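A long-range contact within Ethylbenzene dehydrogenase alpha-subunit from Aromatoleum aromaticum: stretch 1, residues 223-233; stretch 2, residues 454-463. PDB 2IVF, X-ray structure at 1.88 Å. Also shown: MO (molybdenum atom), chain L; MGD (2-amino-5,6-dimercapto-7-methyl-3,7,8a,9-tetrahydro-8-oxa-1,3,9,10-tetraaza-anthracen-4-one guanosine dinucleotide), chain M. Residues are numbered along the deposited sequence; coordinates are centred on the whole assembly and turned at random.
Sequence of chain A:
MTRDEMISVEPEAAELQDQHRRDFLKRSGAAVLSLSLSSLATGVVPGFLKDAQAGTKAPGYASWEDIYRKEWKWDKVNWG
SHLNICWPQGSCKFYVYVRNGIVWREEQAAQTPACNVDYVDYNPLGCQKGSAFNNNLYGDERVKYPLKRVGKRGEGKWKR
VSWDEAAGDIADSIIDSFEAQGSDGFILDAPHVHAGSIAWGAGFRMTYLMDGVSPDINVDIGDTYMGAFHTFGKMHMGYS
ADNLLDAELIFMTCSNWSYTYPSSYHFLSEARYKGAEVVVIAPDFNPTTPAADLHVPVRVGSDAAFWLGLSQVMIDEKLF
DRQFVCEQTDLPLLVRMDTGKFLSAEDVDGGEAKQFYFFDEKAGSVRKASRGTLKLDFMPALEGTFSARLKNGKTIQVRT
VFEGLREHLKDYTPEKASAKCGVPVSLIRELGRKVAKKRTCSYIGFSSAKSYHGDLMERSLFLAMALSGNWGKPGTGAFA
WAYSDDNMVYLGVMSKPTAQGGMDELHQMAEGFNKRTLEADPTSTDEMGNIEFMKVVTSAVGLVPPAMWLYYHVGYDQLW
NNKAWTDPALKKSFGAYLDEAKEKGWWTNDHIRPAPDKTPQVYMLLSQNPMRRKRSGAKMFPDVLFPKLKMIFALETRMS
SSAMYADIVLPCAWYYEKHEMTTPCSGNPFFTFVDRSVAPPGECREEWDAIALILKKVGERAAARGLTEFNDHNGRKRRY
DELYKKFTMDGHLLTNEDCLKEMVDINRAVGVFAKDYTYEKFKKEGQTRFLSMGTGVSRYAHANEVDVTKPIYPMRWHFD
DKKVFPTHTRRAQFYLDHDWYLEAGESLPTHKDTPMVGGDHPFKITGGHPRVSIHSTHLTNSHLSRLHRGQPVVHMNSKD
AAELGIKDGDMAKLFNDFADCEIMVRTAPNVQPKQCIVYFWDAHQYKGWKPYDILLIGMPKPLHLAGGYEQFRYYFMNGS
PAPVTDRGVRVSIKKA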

ATOM      1  N   ASP A 223       7.851  16.900   0.628  1.00 25.60           N
ATOM      2  CA  ASP A 223       7.994  16.447  -0.759  1.00 25.68           C
ATOM      3  C   ASP A 223       8.522  17.548  -1.644  1.00 26.41           C
ATOM      4  O   ASP A 223       7.773  18.359  -2.175  1.00 27.68           O
ATOM      5  CB  ASP A 223       6.673  16.016  -1.337  1.00 25.85           C
ATOM      6  CG  ASP A 223       6.143  14.785  -0.669  1.00 24.38           C
ATOM      7  OD1 ASP A 223       6.959  14.080  -0.074  1.00 24.32           O
ATOM      8  OD2 ASP A 223       4.921  14.552  -0.727  1.00 25.62           O
ATOM      9  N   THR A 224       9.819  17.560  -1.772  1.00 26.81           N
ATOM     10  CA  THR A 224      10.533  18.595  -2.469  1.00 27.60           C
ATOM     11  C   THR A 224      11.871  18.027  -2.912  1.00 27.24           C
ATOM     12  O   THR A 224      12.292  16.996  -2.412  1.00 29.66           O
ATOM     13  CB  THR A 224      10.811  19.750  -1.565  1.00 28.13           C
ATOM     14  OG1 THR A 224      11.304  20.804  -2.372  1.00 30.24           O
ATOM     15  CG2 THR A 224      11.868  19.348  -0.577  1.00 26.66           C
ATOM     16  N   TYR A 225      12.525  18.670  -3.865  1.00 26.59           N
ATOM     17  CA  TYR A 225      13.886  18.267  -4.243  1.00 25.98           C
ATOM     18  C   TYR A 225      14.719  19.506  -4.252  1.00 25.12           C
ATOM     19  O   TYR A 225      14.924  20.163  -5.280  1.00 25.58           O
ATOM     20  CB  TYR A 225      13.880  17.585  -5.587  1.00 25.66           C
ATOM     21  CG  TYR A 225      13.066  16.318  -5.630  1.00 26.02           C
ATOM     22  CD1 TYR A 225      13.537  15.134  -5.067  1.00 26.38           C
ATOM     23  CD2 TYR A 225      11.853  16.286  -6.284  1.00 21.97           C
ATOM     24  CE1 TYR A 225      12.802  13.971  -5.151  1.00 26.56           C
ATOM     25  CE2 TYR A 225      11.111  15.127  -6.371  1.00 25.20           C
ATOM     26  CZ  TYR A 225      11.564  13.978  -5.782  1.00 24.22           C
ATOM     27  OH  TYR A 225      10.803  12.828  -5.892  1.00 26.34           O
ATOM     28  N   MET A 226      15.158  19.869  -3.069  1.00 25.06           N
ATOM     29  CA  MET A 226      15.847  21.167  -2.896  1.00 23.68           C
ATOM     30  C   MET A 226      17.199  21.186  -3.587  1.00 23.18           C
ATOM     31  O   MET A 226      17.692  22.246  -3.978  1.00 22.35           O
ATOM     32  CB  MET A 226      15.948  21.508  -1.425  1.00 23.62           C
ATOM     33  CG  MET A 226      14.579  21.858  -0.824  1.00 24.01           C
ATOM     34  SD  MET A 226      14.007  23.424  -1.494  1.00 26.31           S
ATOM     35  CE  MET A 226      14.957  24.596  -0.515  1.00 27.89           C
ATOM     36  N   GLY A 227      17.790  20.006  -3.773  1.00 22.99           N
ATOM     37  CA  GLY A 227      19.044  19.884  -4.471  1.00 22.60           C
ATOM     38  C   GLY A 227      18.866  20.113  -5.969  1.00 21.85           C
ATOM     39  O   GLY A 227      19.706  20.696  -6.639  1.00 20.43           O
ATOM     40  N   ALA A 228      17.757  19.635  -6.489  1.00 21.97           N
ATOM     41  CA  ALA A 228      17.398  19.945  -7.857  1.00 23.24           C
ATOM     42  C   ALA A 228      17.131  21.447  -7.947  1.00 23.32           C
ATOM     43  O   ALA A 228      17.610  22.142  -8.849  1.00 23.64           O
ATOM     44  CB  ALA A 228      16.134  19.137  -8.259  1.00 21.03           C
ATOM     45  N   PHE A 229      16.360  21.953  -6.982  1.00 23.87           N
ATOM     46  CA  PHE A 229      15.967  23.374  -6.985  1.00 24.16           C
ATOM     47  C   PHE A 229      17.220  24.205  -7.030  1.00 23.50           C
ATOM     48  O   PHE A 229      17.307  25.182  -7.729  1.00 23.29           O
ATOM     49  CB  PHE A 229      15.174  23.670  -5.701  1.00 24.62           C
ATOM     50  CG  PHE A 229      14.301  24.892  -5.764  1.00 24.67           C
ATOM     51  CD1 PHE A 229      13.394  25.075  -6.791  1.00 28.79           C
ATOM     52  CD2 PHE A 229      14.327  25.809  -4.745  1.00 25.62           C
ATOM     53  CE1 PHE A 229      12.588  26.193  -6.818  1.00 26.25           C
ATOM     54  CE2 PHE A 229      13.513  26.962  -4.761  1.00 26.08           C
ATOM     55  CZ  PHE A 229      12.630  27.125  -5.784  1.00 27.67           C
ATOM     56  N   HIS A 230      18.222  23.812  -6.258  1.00 24.44           N
ATOM     57  CA  HIS A 230      19.412  24.615  -6.145  1.00 23.36           C
ATOM     58  C   HIS A 230      20.420  24.432  -7.283  1.00 22.42           C
ATOM     59  O   HIS A 230      21.159  25.344  -7.578  1.00 22.52           O
ATOM     60  CB  HIS A 230      20.030  24.436  -4.775  1.00 23.53           C
ATOM     61  CG  HIS A 230      19.183  25.054  -3.700  1.00 25.32           C
ATOM     62  ND1 HIS A 230      19.339  24.763  -2.371  1.00 24.54           N
ATOM     63  CD2 HIS A 230      18.118  25.907  -3.780  1.00 25.22           C
ATOM     64  CE1 HIS A 230      18.433  25.426  -1.666  1.00 28.42           C
ATOM     65  NE2 HIS A 230      17.681  26.132  -2.497  1.00 27.02           N
ATOM     66  N   THR A 231      20.363  23.293  -7.939  1.00 21.61           N
ATOM     67  CA  THR A 231      21.258  22.958  -9.066  1.00 22.36           C
ATOM     68  C   THR A 231      20.701  23.500 -10.376  1.00 22.13           C
ATOM     69  O   THR A 231      21.404  24.196 -11.133  1.00 22.91           O
ATOM     70  CB  THR A 231      21.431  21.446  -9.167  1.00 21.95           C
ATOM     71  OG1 THR A 231      21.974  20.944  -7.928  1.00 23.26           O
ATOM     72  CG2 THR A 231      22.346  21.058 -10.328  1.00 21.52           C
ATOM     73  N   PHE A 232      19.421  23.228 -10.615  1.00 22.09           N
ATOM     74  CA  PHE A 232      18.770  23.574 -11.864  1.00 21.50           C
ATOM     75  C   PHE A 232      17.868  24.820 -11.783  1.00 21.96           C
ATOM     76  O   PHE A 232      17.408  25.337 -12.823  1.00 22.02           O
ATOM     77  CB  PHE A 232      17.936  22.401 -12.325  1.00 21.45           C
ATOM     78  CG  PHE A 232      18.692  21.093 -12.393  1.00 21.34           C
ATOM     79  CD1 PHE A 232      19.718  20.914 -13.308  1.00 22.97           C
ATOM     80  CD2 PHE A 232      18.343  20.029 -11.563  1.00 23.01           C
ATOM     81  CE1 PHE A 232      20.375  19.704 -13.400  1.00 18.87           C
ATOM     82  CE2 PHE A 232      19.005  18.803 -11.657  1.00 22.46           C
ATOM     83  CZ  PHE A 232      20.021  18.664 -12.576  1.00 22.30           C
ATOM     84  N   GLY A 233      17.581  25.274 -10.571  1.00 21.77           N
ATOM     85  CA  GLY A 233      16.699  26.435 -10.385  1.00 21.90           C
ATOM     86  C   GLY A 233      15.254  25.991 -10.476  1.00 21.69           C
ATOM     87  O   GLY A 233      14.382  26.817 -10.454  1.00 23.37           O
ATOM     88  N   GLY A 454      19.288  16.172   2.486  1.00 22.05           N
ATOM     89  CA  GLY A 454      18.861  15.590   1.214  1.00 22.29           C
ATOM     90  C   GLY A 454      19.316  16.466   0.052  1.00 22.10           C
ATOM     91  O   GLY A 454      19.544  15.975  -1.030  1.00 24.28           O
ATOM     92  N   ASP A 455      19.405  17.775   0.266  1.00 21.83           N
ATOM     93  CA  ASP A 455      19.853  18.667  -0.804  1.00 21.20           C
ATOM     94  C   ASP A 455      21.254  18.277  -1.228  1.00 21.41           C
ATOM     95  O   ASP A 455      21.505  18.146  -2.414  1.00 21.36           O
ATOM     96  CB  ASP A 455      19.774  20.172  -0.422  1.00 22.36           C
ATOM     97  CG  ASP A 455      20.526  20.525   0.817  1.00 23.92           C
ATOM     98  OD1 ASP A 455      20.861  19.644   1.647  1.00 25.08           O
ATOM     99  OD2 ASP A 455      20.715  21.747   0.998  1.00 28.24           O
ATOM    100  N   LEU A 456      22.147  18.035  -0.260  1.00 21.10           N
ATOM    101  CA  LEU A 456      23.510  17.584  -0.568  1.00 20.53           C
ATOM    102  C   LEU A 456      23.557  16.269  -1.249  1.00 20.51           C
ATOM    103  O   LEU A 456      24.347  16.076  -2.164  1.00 20.02           O
ATOM    104  CB  LEU A 456      24.369  17.492   0.677  1.00 20.39           C
ATOM    105  CG  LEU A 456      24.790  18.853   1.235  1.00 20.92           C
ATOM    106  CD1 LEU A 456      25.529  18.633   2.578  1.00 19.32           C
ATOM    107  CD2 LEU A 456      25.671  19.694   0.261  1.00 20.67           C
ATOM    108  N   MET A 457      22.720  15.344  -0.781  1.00 22.21           N
ATOM    109  CA  MET A 457      22.600  14.038  -1.402  1.00 23.33           C
ATOM    110  C   MET A 457      22.147  14.117  -2.839  1.00 23.42           C
ATOM    111  O   MET A 457      22.647  13.389  -3.702  1.00 21.28           O
ATOM    112  CB  MET A 457      21.590  13.216  -0.587  1.00 23.30           C
ATOM    113  CG  MET A 457      22.054  12.960   0.875  1.00 24.47           C
ATOM    114  SD  MET A 457      20.753  12.382   2.048  1.00 28.83           S
ATOM    115  CE  MET A 457      19.984  11.019   1.192  1.00 28.17           C
ATOM    116  N   GLU A 458      21.142  14.969  -3.086  1.00 22.39           N
ATOM    117  CA  GLU A 458      20.643  15.220  -4.431  1.00 23.04           C
ATOM    118  C   GLU A 458      21.671  15.964  -5.289  1.00 22.41           C
ATOM    119  O   GLU A 458      21.886  15.591  -6.414  1.00 22.85           O
ATOM    120  CB  GLU A 458      19.339  16.046  -4.394  1.00 23.08           C
ATOM    121  CG  GLU A 458      18.147  15.261  -3.877  1.00 24.19           C
ATOM    122  CD  GLU A 458      17.020  16.165  -3.382  1.00 24.53           C
ATOM    123  OE1 GLU A 458      16.903  17.262  -3.949  1.00 25.47           O
ATOM    124  OE2 GLU A 458      16.271  15.772  -2.448  1.00 24.97           O
ATOM    125  N   ARG A 459      22.276  17.036  -4.793  1.00 22.57           N
ATOM    126  CA  ARG A 459      23.283  17.720  -5.597  1.00 21.82           C
ATOM    127  C   ARG A 459      24.382  16.758  -6.068  1.00 21.55           C
ATOM    128  O   ARG A 459      24.893  16.842  -7.191  1.00 21.33           O
ATOM    129  CB  ARG A 459      23.867  18.874  -4.801  1.00 22.25           C
ATOM    130  CG  ARG A 459      22.883  19.961  -4.592  1.00 22.69           C
ATOM    131  CD  ARG A 459      23.443  21.006  -3.624  1.00 21.71           C
ATOM    132  NE  ARG A 459      24.634  21.673  -4.161  1.00 19.59           N
ATOM    133  CZ  ARG A 459      25.542  22.290  -3.438  1.00 21.57           C
ATOM    134  NH1 ARG A 459      25.423  22.350  -2.125  1.00 22.99           N
ATOM    135  NH2 ARG A 459      26.554  22.873  -4.031  1.00 22.55           N
ATOM    136  N   SER A 460      24.740  15.820  -5.205  1.00 22.01           N
ATOM    137  CA  SER A 460      25.827  14.909  -5.500  1.00 22.22           C
ATOM    138  C   SER A 460      25.396  13.938  -6.583  1.00 22.36           C
ATOM    139  O   SER A 460      26.156  13.639  -7.488  1.00 23.54           O
ATOM    140  CB  SER A 460      26.266  14.183  -4.225  1.00 21.57           C
ATOM    141  OG  SER A 460      26.684  15.077  -3.252  1.00 23.26           O
ATOM    142  N   LEU A 461      24.160  13.455  -6.503  1.00 22.02           N
ATOM    143  CA  LEU A 461      23.609  12.598  -7.575  1.00 20.99           C
ATOM    144  C   LEU A 461      23.552  13.377  -8.881  1.00 21.07           C
ATOM    145  O   LEU A 461      23.995  12.895  -9.919  1.00 20.49           O
ATOM    146  CB  LEU A 461      22.208  12.075  -7.205  1.00 20.34           C
ATOM    147  CG  LEU A 461      21.450  11.156  -8.184  1.00 21.25           C
ATOM    148  CD1 LEU A 461      20.387  10.281  -7.411  1.00 18.61           C
ATOM    149  CD2 LEU A 461      20.762  11.973  -9.298  1.00 19.79           C
ATOM    150  N   PHE A 462      23.061  14.612  -8.860  1.00 19.99           N
ATOM    151  CA  PHE A 462      23.068  15.391 -10.097  1.00 20.51           C
ATOM    152  C   PHE A 462      24.440  15.677 -10.671  1.00 20.03           C
ATOM    153  O   PHE A 462      24.590  15.783 -11.892  1.00 19.99           O
ATOM    154  CB  PHE A 462      22.236  16.666  -9.920  1.00 22.44           C
ATOM    155  CG  PHE A 462      20.804  16.376  -9.698  1.00 22.72           C
ATOM    156  CD1 PHE A 462      20.157  15.530 -10.561  1.00 24.33           C
ATOM    157  CD2 PHE A 462      20.093  16.907  -8.633  1.00 25.99           C
ATOM    158  CE1 PHE A 462      18.796  15.195 -10.387  1.00 27.29           C
ATOM    159  CE2 PHE A 462      18.733  16.573  -8.472  1.00 27.18           C
ATOM    160  CZ  PHE A 462      18.113  15.698  -9.326  1.00 26.83           C
ATOM    161  N   LEU A 463      25.461  15.759  -9.824  1.00 20.07           N
ATOM    162  CA  LEU A 463      26.831  15.945 -10.296  1.00 20.78           C
ATOM    163  C   LEU A 463      27.278  14.731 -11.084  1.00 21.24           C
ATOM    164  O   LEU A 463      27.846  14.864 -12.138  1.00 22.59           O
ATOM    165  CB  LEU A 463      27.783  16.237  -9.115  1.00 21.85           C
ATOM    166  CG  LEU A 463      29.259  16.322  -9.494  1.00 21.58           C
ATOM    167  CD1 LEU A 463      29.494  17.447 -10.551  1.00 19.77           C
ATOM    168  CD2 LEU A 463      30.131  16.523  -8.226  1.00 20.07           C
TER
HETATM  169 MO    MO L1985       3.848  12.985   0.024  1.00 19.26          MO
HETATM  170  PB  MGD M1986       9.535   6.706   0.784  1.00 13.50           P
HETATM  171  O1B MGD M1986       8.376   5.797   1.002  1.00 13.53           O
HETATM  172  O2B MGD M1986       9.808   7.665   1.886  1.00 16.27           O
HETATM  173  O3B MGD M1986       9.506   7.551  -0.547  1.00 15.54           O
HETATM  174  O3A MGD M1986       7.210   7.314  -1.625  1.00 13.42           O
HETATM  175  PA  MGD M1986       8.768   7.290  -1.971  1.00 14.85           P
HETATM  176  O1A MGD M1986       9.029   5.959  -2.530  1.00 13.45           O
HETATM  177  O2A MGD M1986       9.120   8.451  -2.767  1.00 13.70           O
HETATM  178  O5' MGD M1986      10.868   5.838   0.547  1.00 15.42           O
HETATM  179  C5' MGD M1986      11.220   4.824   1.499  1.00 10.50           C
HETATM  180  C4' MGD M1986      12.653   4.356   1.257  1.00 12.02           C
HETATM  181  O4' MGD M1986      13.565   5.394   1.586  1.00 14.93           O
HETATM  182  C3' MGD M1986      12.870   3.330   2.345  1.00 12.42           C
HETATM  183  O3' MGD M1986      12.547   2.061   1.789  1.00 13.73           O
HETATM  184  C2' MGD M1986      14.366   3.471   2.650  1.00 15.07           C
HETATM  185  O2' MGD M1986      15.060   2.276   2.245  1.00 17.21           O
HETATM  186  C1' MGD M1986      14.794   4.687   1.811  1.00 14.09           C
HETATM  187  N9  MGD M1986      15.712   5.530   2.613  1.00 13.82           N
HETATM  188  C8  MGD M1986      15.511   6.059   3.830  1.00 15.66           C
HETATM  189  N7  MGD M1986      16.560   6.803   4.202  1.00 15.10           N
HETATM  190  C5  MGD M1986      17.441   6.749   3.171  1.00 16.12           C
HETATM  191  C6  MGD M1986      18.707   7.255   2.914  1.00 15.83           C
HETATM  192  O6  MGD M1986      19.370   7.943   3.700  1.00 15.84           O
HETATM  193  N1  MGD M1986      19.282   6.956   1.675  1.00 16.39           N
HETATM  194  C2  MGD M1986      18.684   6.159   0.687  1.00 15.83           C
HETATM  195  N2  MGD M1986      19.342   5.908  -0.497  1.00 13.58           N
HETATM  196  N3  MGD M1986      17.452   5.701   0.947  1.00 13.40           N
HETATM  197  C4  MGD M1986      16.860   5.961   2.153  1.00 14.16           C
HETATM  198  C10 MGD M1986       6.616   8.421  -1.054  1.00 14.53           C
HETATM  199  C11 MGD M1986       5.354   8.733  -1.819  1.00 13.30           C
HETATM  200  O11 MGD M1986       4.555   7.624  -1.777  1.00 13.50           O
HETATM  201  C12 MGD M1986       4.612   9.994  -1.349  1.00 15.42           C
HETATM  202  S12 MGD M1986       5.469  11.404  -0.743  1.00 15.44           S
HETATM  203  C13 MGD M1986       3.241  10.030  -1.407  1.00 14.58           C
HETATM  204  S13 MGD M1986       2.410  11.461  -0.904  1.00 14.84           S
HETATM  205  C14 MGD M1986       2.468   8.846  -1.875  1.00 16.59           C
HETATM  206  N15 MGD M1986       1.979   8.148  -0.651  1.00 14.50           N
HETATM  207  C16 MGD M1986       1.749   6.759  -0.642  1.00 14.22           C
HETATM  208  C17 MGD M1986       1.165   6.104   0.412  1.00 13.16           C
HETATM  209  O17 MGD M1986       0.819   6.716   1.451  1.00 15.69           O
HETATM  210  N18 MGD M1986       0.991   4.710   0.308  1.00 14.02           N
HETATM  211  C19 MGD M1986       1.356   3.998  -0.793  1.00 12.14           C
HETATM  212  N19 MGD M1986       1.148   2.666  -0.783  1.00 14.20           N
HETATM  213  N20 MGD M1986       1.957   4.668  -1.786  1.00 13.91           N
HETATM  214  C21 MGD M1986       2.124   5.999  -1.745  1.00 12.01           C
HETATM  215  N22 MGD M1986       2.740   6.667  -2.799  1.00 14.92           N
HETATM  216  C23 MGD M1986       3.445   7.904  -2.633  1.00 14.40           C
HETATM  217  O   HOH W   1      15.167  17.674  -1.044  1.00 25.25           O
HETATM  218  O   HOH W   2      24.228  22.209  -6.793  1.00 21.05           O

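The contact joins two segments at least 228 residues apart in sequence. In the first, an extended lead-in from Asp223 to Tyr225 turns into a short helix, residues 226-232, with Tyr225 at the N-cap position; in the second, residues 454-463 are helical throughout. The two helix axes approach to 7.6 Å, with 55° between their N-to-C directions. The backbones come nearest at Gly227 and Asp455, whose CA atoms lie 3.9 Å apart, and Gly227 CA sits 3.6 Å from Asp455 O. Such proximity depends on the absence of a side chain at Gly227: an ideally placed CB would point toward the second helix and fall 2.5 Å from Glu458 CB and 2.6 Å from Asp455 O, clashing with both. The helix ends at Phe232; Gly233, the next residue, leaves helical geometry with a positive phi.

Glu458 points toward the first stretch and brings its carboxylate to the start of the shorter helix, where backbone NH groups have no preceding helical turn to supply their acceptors. Gly227 N donates a hydrogen bond to Glu458 OE1 (2.9 Å), the one direct hydrogen bond between the stretches. Met226 N is also close to Glu458 OE1, at 3.3 Å, but the angle is poor. Its hydrogen bond goes instead to water 1, which accepts from Met226 N at 3.0 Å and donates to Glu458 OE2 at 2.6 Å and to Thr224 O at 3.3 Å. The carboxylate thus engages consecutive amides, one directly and one through solvent.

One turn further on, Thr231 OG1 donates to Gly227 O within its own helix (2.6 Å). The same hydroxyl packs 3.6 Å from Arg459 CG and accepts a hydrogen bond from water 2 (OG1 to water O, 2.8 Å). This water in turn accepts from Arg459 NE at 2.7 Å, forming a second solvent bridge, while the aliphatic part of the arginine side chain also covers Gly227, with Arg459 CG 3.8 Å from Gly227 CA.

The apolar part of the contact centres on Phe462, which has the largest area covered by the opposing stretch. Phe232 directs its edge at the face of the Phe462 ring, with centroids 4.8 Å apart, planes inclined at 71° and Phe232 CE2 3.6 Å from Phe462 CG. Ala228 CB adds a further apolar contact, 3.7 Å from Phe462 CE2.

Asp223 lies outside this interface and binds molybdenum, with Asp223 OD2 2.0 Å from MO.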